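Local coordinates for regulatory protein SdiA (Escherichia coli, PDB 4LFU) that senses acyl-homoserine lactone autoinducers of other bacteria as a LuxR-type receptor and activates transcription, including that of the ftsQAZ cell-division genes, at residues Leu14-Phe17 / Gln18-Glu21; Ser69-Ala73 / Lys74-Ala78; Ala109-His113 / Gly114-Gly118. All blocks are in the same frame, centred on the assembly; numbering follows the deposited sequence.

Interaction 1 (Leu14-Phe17 / Gln18-Glu21); sequences LLRF and QRME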
loop_
_atom_site.group_PDB
_atom_site.type_symbol
_atom_site.label_atom_id
_atom_site.label_comp_id
_atom_site.label_asym_id
_atom_site.label_seq_id
_atom_site.Cartn_x
_atom_site.Cartn_y
_atom_site.Cartn_z
ATOM N N LEU A 14 12.754 -16.498 0.069
ATOM C CA LEU A 14 11.353 -16.653 -0.334
ATOM C C LEU A 14 10.845 -18.028 0.040
ATOM O O LEU A 14 9.755 -18.170 0.594
ATOM C CB LEU A 14 11.187 -16.430 -1.841
ATOM C CG LEU A 14 11.478 -14.998 -2.278
ATOM C CD1 LEU A 14 11.496 -14.865 -3.790
ATOM C CD2 LEU A 14 10.463 -14.046 -1.651
ATOM N N LEU A 15 11.648 -19.046 -0.243
ATOM C CA LEU A 15 11.248 -20.409 0.067
ATOM C C LEU A 15 11.151 -20.641 1.573
ATOM O O LEU A 15 10.169 -21.221 2.037
ATOM C CB LEU A 15 12.168 -21.428 -0.623
ATOM C CG LEU A 15 11.723 -21.826 -2.039
ATOM C CD1 LEU A 15 12.891 -22.403 -2.885
ATOM C CD2 LEU A 15 10.520 -22.817 -1.985
ATOM N N ARG A 16 12.147 -20.173 2.327
ATOM C CA ARG A 16 12.117 -20.274 3.788
ATOM C C ARG A 16 10.895 -19.633 4.420
ATOM O O ARG A 16 10.291 -20.220 5.287
ATOM C CB ARG A 16 13.382 -19.697 4.417
ATOM C CG ARG A 16 14.386 -20.738 4.847
ATOM C CD ARG A 16 15.485 -20.099 5.653
ATOM N NE ARG A 16 16.788 -20.534 5.165
ATOM C CZ ARG A 16 17.929 -19.889 5.379
ATOM N NH1 ARG A 16 17.942 -18.755 6.078
ATOM N NH2 ARG A 16 19.062 -20.376 4.882
ATOM N N PHE A 17 10.521 -18.433 3.989
ATOM C CA PHE A 17 9.329 -17.764 4.543
ATOM C C PHE A 17 8.023 -18.370 4.052
ATOM O O PHE A 17 7.024 -18.370 4.780
ATOM C CB PHE A 17 9.350 -16.261 4.278
ATOM C CG PHE A 17 10.268 -15.496 5.192
ATOM C CD1 PHE A 17 9.898 -15.234 6.518
ATOM C CD2 PHE A 17 11.502 -15.032 4.734
ATOM C CE1 PHE A 17 10.732 -14.528 7.361
ATOM C CE2 PHE A 17 12.340 -14.318 5.575
ATOM C CZ PHE A 17 11.952 -14.063 6.894
ATOM N N GLN A 18 8.034 -18.874 2.821
ATOM C CA GLN A 18 6.900 -19.636 2.280
ATOM C C GLN A 18 6.559 -20.848 3.160
ATOM O O GLN A 18 5.395 -21.092 3.470
ATOM C CB GLN A 18 7.195 -20.125 0.852
ATOM C CG GLN A 18 6.735 -19.213 -0.298
ATOM C CD GLN A 18 7.320 -19.642 -1.668
ATOM O OE1 GLN A 18 7.699 -18.797 -2.488
ATOM N NE2 GLN A 18 7.409 -20.963 -1.901
ATOM N N ARG A 19 7.581 -21.586 3.576
ATOM C CA ARG A 19 7.377 -22.854 4.268
ATOM C C ARG A 19 7.120 -22.746 5.790
ATOM O O ARG A 19 6.792 -23.738 6.435
ATOM C CB ARG A 19 8.525 -23.831 3.925
ATOM C CG ARG A 19 9.481 -24.199 5.068
ATOM C CD ARG A 19 10.727 -23.322 5.104
ATOM N NE ARG A 19 11.338 -23.094 6.433
ATOM C CZ ARG A 19 10.783 -23.331 7.633
ATOM N NH1 ARG A 19 9.552 -23.832 7.750
ATOM N NH2 ARG A 19 11.474 -23.056 8.742
ATOM N N MET A 20 7.246 -21.548 6.363
ATOM C CA MET A 20 7.052 -21.364 7.804
ATOM C C MET A 20 5.623 -21.630 8.246
ATOM O O MET A 20 4.678 -21.278 7.540
ATOM C CB MET A 20 7.528 -19.981 8.241
ATOM C CG MET A 20 9.039 -19.946 8.386
ATOM S SD MET A 20 9.764 -18.317 8.406
ATOM C CE MET A 20 11.417 -18.693 7.815
ATOM N N GLU A 21 5.481 -22.253 9.415
ATOM C CA GLU A 21 4.187 -22.707 9.924
ATOM C C GLU A 21 3.759 -22.000 11.208
ATOM O O GLU A 21 2.599 -22.114 11.624
ATOM C CB GLU A 21 4.211 -24.218 10.182
ATOM C CG GLU A 21 4.078 -25.097 8.943
ATOM C CD GLU A 21 4.039 -26.602 9.289
ATOM O OE1 GLU A 21 3.249 -26.994 10.199
ATOM O OE2 GLU A 21 4.792 -27.393 8.645
#
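Phe17 and Met20 form a Met-aromatic contact at the C-terminal end of helix 6-19, lying side by side and pointing the same way. Met20 SD comes 3.6 Å from Phe17 CD1 and stands obliquely to the ring, while Met20 CE reaches over one ring face, offset toward the rim. The methionine chain is extended beyond CG (chi2 162°), which carries its methyl back along the helix until CE also rests against Arg16 O and Arg16 CB. Next to it, Arg19 CD lies 3.1 Å from Arg16 O, and the two arginine chains run alongside each other with their guanidinium planes 58° apart. Each has its own acid on helix 23-36: Arg16 NH1 forms a salt bridge with Glu29, Arg19 NH1 with Glu25. This pairing probably offsets the nearness of two like charges. Phe17 itself is buried against Leu157 and Ser161 of helix 147-167, and Met20 packs on Glu25 and Glu29 of helix 23-36; the pair sits where the three helices meet. Farther round the helix Gln18 NE2 meets Leu15 CD2 at 3.6 Å, at the exposed surface. Two regular helical bonds hold the backbone of the turn: Arg19 N to Leu15 O at 3.0 Å, and Gln18 N to Leu14 O at 2.9 Å.

Interaction 2 (Ser69-Ala73 / Lys74-Ala78); sequences SYYQA and KNFLA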
loop_
_atom_site.group_PDB
_atom_site.type_symbol
_atom_site.label_atom_id
_atom_site.label_comp_id
_atom_site.label_asym_id
_atom_site.label_seq_id
_atom_site.Cartn_x
_atom_site.Cartn_y
_atom_site.Cartn_z
ATOM N N SER A 69 9.908 -1.834 28.159
ATOM C CA SER A 69 9.115 -1.331 29.278
ATOM C C SER A 69 9.395 0.156 29.536
ATOM O O SER A 69 8.476 0.924 29.838
ATOM C CB SER A 69 9.394 -2.209 30.506
ATOM O OG SER A 69 8.648 -1.788 31.620
ATOM N N TYR A 70 10.656 0.555 29.356
ATOM C CA TYR A 70 11.099 1.962 29.523
ATOM C C TYR A 70 10.622 2.860 28.396
ATOM O O TYR A 70 10.143 3.965 28.636
ATOM C CB TYR A 70 12.645 2.028 29.623
ATOM C CG TYR A 70 13.225 3.358 30.047
ATOM C CD1 TYR A 70 13.231 3.755 31.398
ATOM C CD2 TYR A 70 13.785 4.205 29.116
ATOM C CE1 TYR A 70 13.785 4.978 31.796
ATOM C CE2 TYR A 70 14.339 5.454 29.490
ATOM C CZ TYR A 70 14.336 5.834 30.833
ATOM O OH TYR A 70 14.879 7.072 31.179
ATOM N N TYR A 71 10.793 2.392 27.157
ATOM C CA TYR A 71 10.243 3.060 25.951
ATOM C C TYR A 71 8.731 3.324 26.052
ATOM O O TYR A 71 8.256 4.377 25.635
ATOM C CB TYR A 71 10.588 2.193 24.730
ATOM C CG TYR A 71 10.155 2.664 23.357
ATOM C CD1 TYR A 71 8.821 2.579 22.951
ATOM C CD2 TYR A 71 11.095 3.112 22.427
ATOM C CE1 TYR A 71 8.440 2.955 21.665
ATOM C CE2 TYR A 71 10.713 3.484 21.138
ATOM C CZ TYR A 71 9.390 3.408 20.784
ATOM O OH TYR A 71 9.000 3.778 19.545
ATOM N N GLN A 72 7.992 2.370 26.617
ATOM C CA GLN A 72 6.535 2.479 26.821
ATOM C C GLN A 72 6.138 3.476 27.899
ATOM O O GLN A 72 5.209 4.263 27.699
ATOM C CB GLN A 72 5.936 1.101 27.124
ATOM C CG GLN A 72 5.903 0.167 25.899
ATOM C CD GLN A 72 5.460 -1.249 26.246
ATOM O OE1 GLN A 72 5.841 -1.799 27.292
ATOM N NE2 GLN A 72 4.660 -1.855 25.368
ATOM N N ALA A 73 6.838 3.427 29.035
ATOM C CA ALA A 73 6.625 4.330 30.181
ATOM C C ALA A 73 6.990 5.774 29.857
ATOM O O ALA A 73 6.376 6.700 30.395
ATOM C CB ALA A 73 7.417 3.853 31.405
ATOM N N LYS A 74 7.979 5.983 28.983
ATOM C CA LYS A 74 8.346 7.355 28.613
ATOM C C LYS A 74 7.563 7.883 27.418
ATOM O O LYS A 74 7.750 9.014 27.027
ATOM C CB LYS A 74 9.855 7.477 28.365
ATOM C CG LYS A 74 10.725 7.133 29.564
ATOM C CD LYS A 74 10.576 8.189 30.648
ATOM C CE LYS A 74 11.125 7.691 31.968
ATOM N NZ LYS A 74 10.867 8.701 33.025
ATOM N N ASN A 75 6.689 7.062 26.832
ATOM C CA ASN A 75 5.908 7.443 25.641
ATOM C C ASN A 75 6.820 7.874 24.497
ATOM O O ASN A 75 6.553 8.851 23.813
ATOM C CB ASN A 75 4.830 8.495 25.978
ATOM C CG ASN A 75 3.813 8.746 24.820
ATOM O OD1 ASN A 75 3.302 9.860 24.685
ATOM N ND2 ASN A 75 3.514 7.722 24.011
ATOM N N PHE A 76 7.901 7.125 24.294
ATOM C CA PHE A 76 8.825 7.406 23.207
ATOM C C PHE A 76 8.183 7.163 21.863
ATOM O O PHE A 76 8.732 7.555 20.863
ATOM C CB PHE A 76 10.111 6.576 23.318
ATOM C CG PHE A 76 11.058 7.023 24.412
ATOM C CD1 PHE A 76 11.032 8.328 24.907
ATOM C CD2 PHE A 76 12.014 6.143 24.913
ATOM C CE1 PHE A 76 11.947 8.742 25.910
ATOM C CE2 PHE A 76 12.929 6.546 25.915
ATOM C CZ PHE A 76 12.881 7.845 26.409
ATOM N N LEU A 77 7.031 6.495 21.836
ATOM C CA LEU A 77 6.344 6.179 20.564
ATOM C C LEU A 77 5.896 7.462 19.858
ATOM O O LEU A 77 6.022 7.581 18.632
ATOM C CB LEU A 77 5.168 5.200 20.788
ATOM C CG LEU A 77 4.253 4.858 19.596
ATOM C CD1 LEU A 77 5.021 4.120 18.483
ATOM C CD2 LEU A 77 3.013 4.044 20.054
ATOM N N ALA A 78 5.423 8.420 20.660
ATOM C CA ALA A 78 5.033 9.769 20.193
ATOM C C ALA A 78 6.133 10.558 19.462
ATOM O O ALA A 78 5.829 11.354 18.565
ATOM C CB ALA A 78 4.487 10.619 21.361
HETATM O O HOH W 1 6.011 4.567 23.873
#
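Tyr70 lies under the aliphatic part of Lys74, one helical turn later: Lys74 CG stands over one face of the phenol ring, 4.1 Å from its centroid, in a CH-pi contact. The lysine chain bends at chi2 (-69°), which leads CE past the rim of the ring, 3.8 Å from Tyr70 CE1. Along another part of the same ring, Tyr70 CE2 meets Phe76 CE2 at 4.0 Å. The backbone of Tyr70 contributes too, its O accepting the bond from Lys74 N.

Tyr71 follows with the larger aromatic contact. Phe76 CB sits almost over the centre of its ring, 3.8 Å from the centroid, and the Phe76 ring turns its edge toward the Tyr71 face in an offset edge-to-face pair, planes at 87°. Farther out, Tyr71 CE1 touches Leu77 CB, and the phenol OH is hydrogen-bonded to Asp80, which fixes the far end of the ring. Tyr71 O receives Phe76 N at 3.1 Å and also a water, which in turn accepts from Leu77 N; the water thus bridges the end of the helix to the chain that leaves it.

Gln72 O takes a weak bond from Asn75 N at 3.3 Å. Asn75 has positive phi (56°), and the chain turns there, bringing Phe76 back against Tyr71 and onto Pro105 and Leu106 of helix 104-112. This is a Schellman motif closing helix 65-73 of the autoinducer-binding domain, with Tyr71 and Phe76 as its apolar contact across the turn.

Interaction 3 (Ala109-His113 / Gly114-Gly118); sequences AARAH and GLRRG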
loop_
_atom_site.group_PDB
_atom_site.type_symbol
_atom_site.label_atom_id
_atom_site.label_comp_id
_atom_site.label_asym_id
_atom_site.label_seq_id
_atom_site.Cartn_x
_atom_site.Cartn_y
_atom_site.Cartn_z
ATOM N N ALA A 109 18.452 8.191 26.073
ATOM C CA ALA A 109 18.162 6.887 26.681
ATOM C C ALA A 109 18.820 5.737 25.918
ATOM O O ALA A 109 19.441 4.888 26.523
ATOM C CB ALA A 109 16.656 6.672 26.792
ATOM N N ALA A 110 18.681 5.705 24.592
ATOM C CA ALA A 110 19.251 4.607 23.783
ATOM C C ALA A 110 20.781 4.527 23.840
ATOM O O ALA A 110 21.337 3.452 24.041
ATOM C CB ALA A 110 18.767 4.682 22.316
ATOM N N ARG A 111 21.454 5.651 23.629
ATOM C CA ARG A 111 22.916 5.718 23.724
ATOM C C ARG A 111 23.459 5.415 25.129
ATOM O O ARG A 111 24.544 4.825 25.253
ATOM C CB ARG A 111 23.415 7.088 23.280
ATOM C CG ARG A 111 23.262 7.363 21.796
ATOM C CD ARG A 111 23.956 8.647 21.444
ATOM N NE ARG A 111 25.405 8.548 21.641
ATOM C CZ ARG A 111 26.279 8.173 20.706
ATOM N NH1 ARG A 111 25.882 7.859 19.468
ATOM N NH2 ARG A 111 27.564 8.106 21.017
ATOM N N ALA A 112 22.708 5.796 26.169
ATOM C CA ALA A 112 23.098 5.505 27.567
ATOM C C ALA A 112 23.003 4.015 27.892
ATOM O O ALA A 112 23.676 3.537 28.794
ATOM C CB ALA A 112 22.256 6.312 28.550
ATOM N N HIS A 113 22.173 3.272 27.161
ATOM C CA HIS A 113 22.048 1.844 27.407
ATOM C C HIS A 113 22.921 1.025 26.470
ATOM O O HIS A 113 22.951 -0.223 26.539
ATOM C CB HIS A 113 20.578 1.419 27.335
ATOM C CG HIS A 113 19.763 1.934 28.478
ATOM N ND1 HIS A 113 19.341 3.244 28.559
ATOM C CD2 HIS A 113 19.336 1.329 29.611
ATOM C CE1 HIS A 113 18.663 3.416 29.677
ATOM N NE2 HIS A 113 18.644 2.270 30.333
ATOM N N GLY A 114 23.629 1.718 25.582
ATOM C CA GLY A 114 24.633 1.064 24.759
ATOM C C GLY A 114 24.382 0.978 23.270
ATOM O O GLY A 114 25.228 0.459 22.552
ATOM N N LEU A 115 23.236 1.463 22.792
ATOM C CA LEU A 115 22.960 1.497 21.343
ATOM C C LEU A 115 23.773 2.571 20.610
ATOM O O LEU A 115 23.838 3.731 21.040
ATOM C CB LEU A 115 21.465 1.713 21.045
ATOM C CG LEU A 115 20.429 0.585 21.026
ATOM C CD1 LEU A 115 19.115 1.144 20.480
ATOM C CD2 LEU A 115 20.882 -0.637 20.215
ATOM N N ARG A 116 24.342 2.188 19.470
ATOM C CA ARG A 116 25.159 3.111 18.662
ATOM C C ARG A 116 24.666 3.288 17.215
ATOM O O ARG A 116 24.777 4.362 16.659
ATOM C CB ARG A 116 26.653 2.683 18.685
ATOM C CG ARG A 116 27.360 2.813 20.083
ATOM C CD ARG A 116 27.446 4.268 20.578
ATOM N NE ARG A 116 28.076 4.400 21.904
ATOM C CZ ARG A 116 27.419 4.529 23.063
ATOM N NH1 ARG A 116 26.092 4.540 23.093
ATOM N NH2 ARG A 116 28.090 4.639 24.210
ATOM N N ARG A 117 24.127 2.228 16.618
ATOM C CA ARG A 117 23.875 2.179 15.175
ATOM C C ARG A 117 22.642 1.318 14.878
ATOM O O ARG A 117 22.313 0.394 15.637
ATOM C CB ARG A 117 25.099 1.599 14.415
ATOM C CG ARG A 117 26.449 2.362 14.550
ATOM C CD ARG A 117 26.505 3.672 13.744
ATOM N NE ARG A 117 27.819 4.323 13.835
ATOM C CZ ARG A 117 28.185 5.237 14.746
ATOM N NH1 ARG A 117 27.353 5.646 15.699
ATOM N NH2 ARG A 117 29.414 5.745 14.717
ATOM N N GLY A 118 21.961 1.633 13.779
ATOM C CA GLY A 118 20.849 0.812 13.310
ATOM C C GLY A 118 20.307 1.249 11.969
ATOM O O GLY A 118 20.788 2.190 11.370
HETATM O O HOH W 2 26.808 3.982 26.556
#
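Ala110 O receives Leu115 N at 3.0 Å, and Arg111 O receives Gly114 N in a weaker bond: the two backbone links of a Schellman motif that ends helix 104-112. Gly114 makes the turn with phi 113°, a conformation in which a CB would collide with the carbonyl O of His113. Ala110 O also accepts from His113 N, the two donors approaching from opposite faces of its carbonyl plane. After the turn, Leu115 O lies 3.5 Å from Arg111 CA in a CA-H...O contact.

The side chain of Arg116 folds back onto the helix end, bent at chi2 (-64°), and its NH1 donates to Arg111 O at 2.7 Å. That bond is nearly straight, lies in the carbonyl plane on a lone pair, and stays in the guanidinium plane. The same NH1 reaches Leu115 O at 3.2 Å from above the carbonyl plane, while a water links Arg116 NH2 to Arg111 O. Held flat in this way, the guanidinium takes that of Arg111 on one face, centres 4.5 Å apart and planes at 12°; the stacked like charges probably gain from the carbonyls and water beside them. Ala110 CB meets Leu115 CD1 at 4.0 Å. His113 ND1 donates to Ala109 O at 2.6 Å, with the acceptor in the ring plane.

His113 also meets Trp67 of helix 65-73 edge-to-face, and Leu115 packs on the same tryptophan. Beyond the turn, Arg116 and Arg117 both face Arg137 of strand 130-137 in a classic beta bulge, where strand 117-124 joins the antiparallel sheet.

Interactions 2 and 3 are neighbours, their centres about 15 Å apart: Ala109 CB of helix 104-112 touches two aromatic rings of interaction 2 where they meet, 3.8 Å from Tyr70 CE2 and 3.8 Å from Phe76 CE2. Both close a helix with a Schellman motif inside the autoinducer-binding domain. The side chains of Tyr71 and Ala110 lie about 4 Å and 3 Å from bound tetraethylene glycol, which probably came from the crystallisation liquor but may mark a pocket. Interaction 1 stands apart, its centre about 33 Å from either of the others, at the end of helix 6-19. There Leu14 packs on Gln90 of the second subunit, whereas interactions 2 and 3 touch no other chain of the assembly.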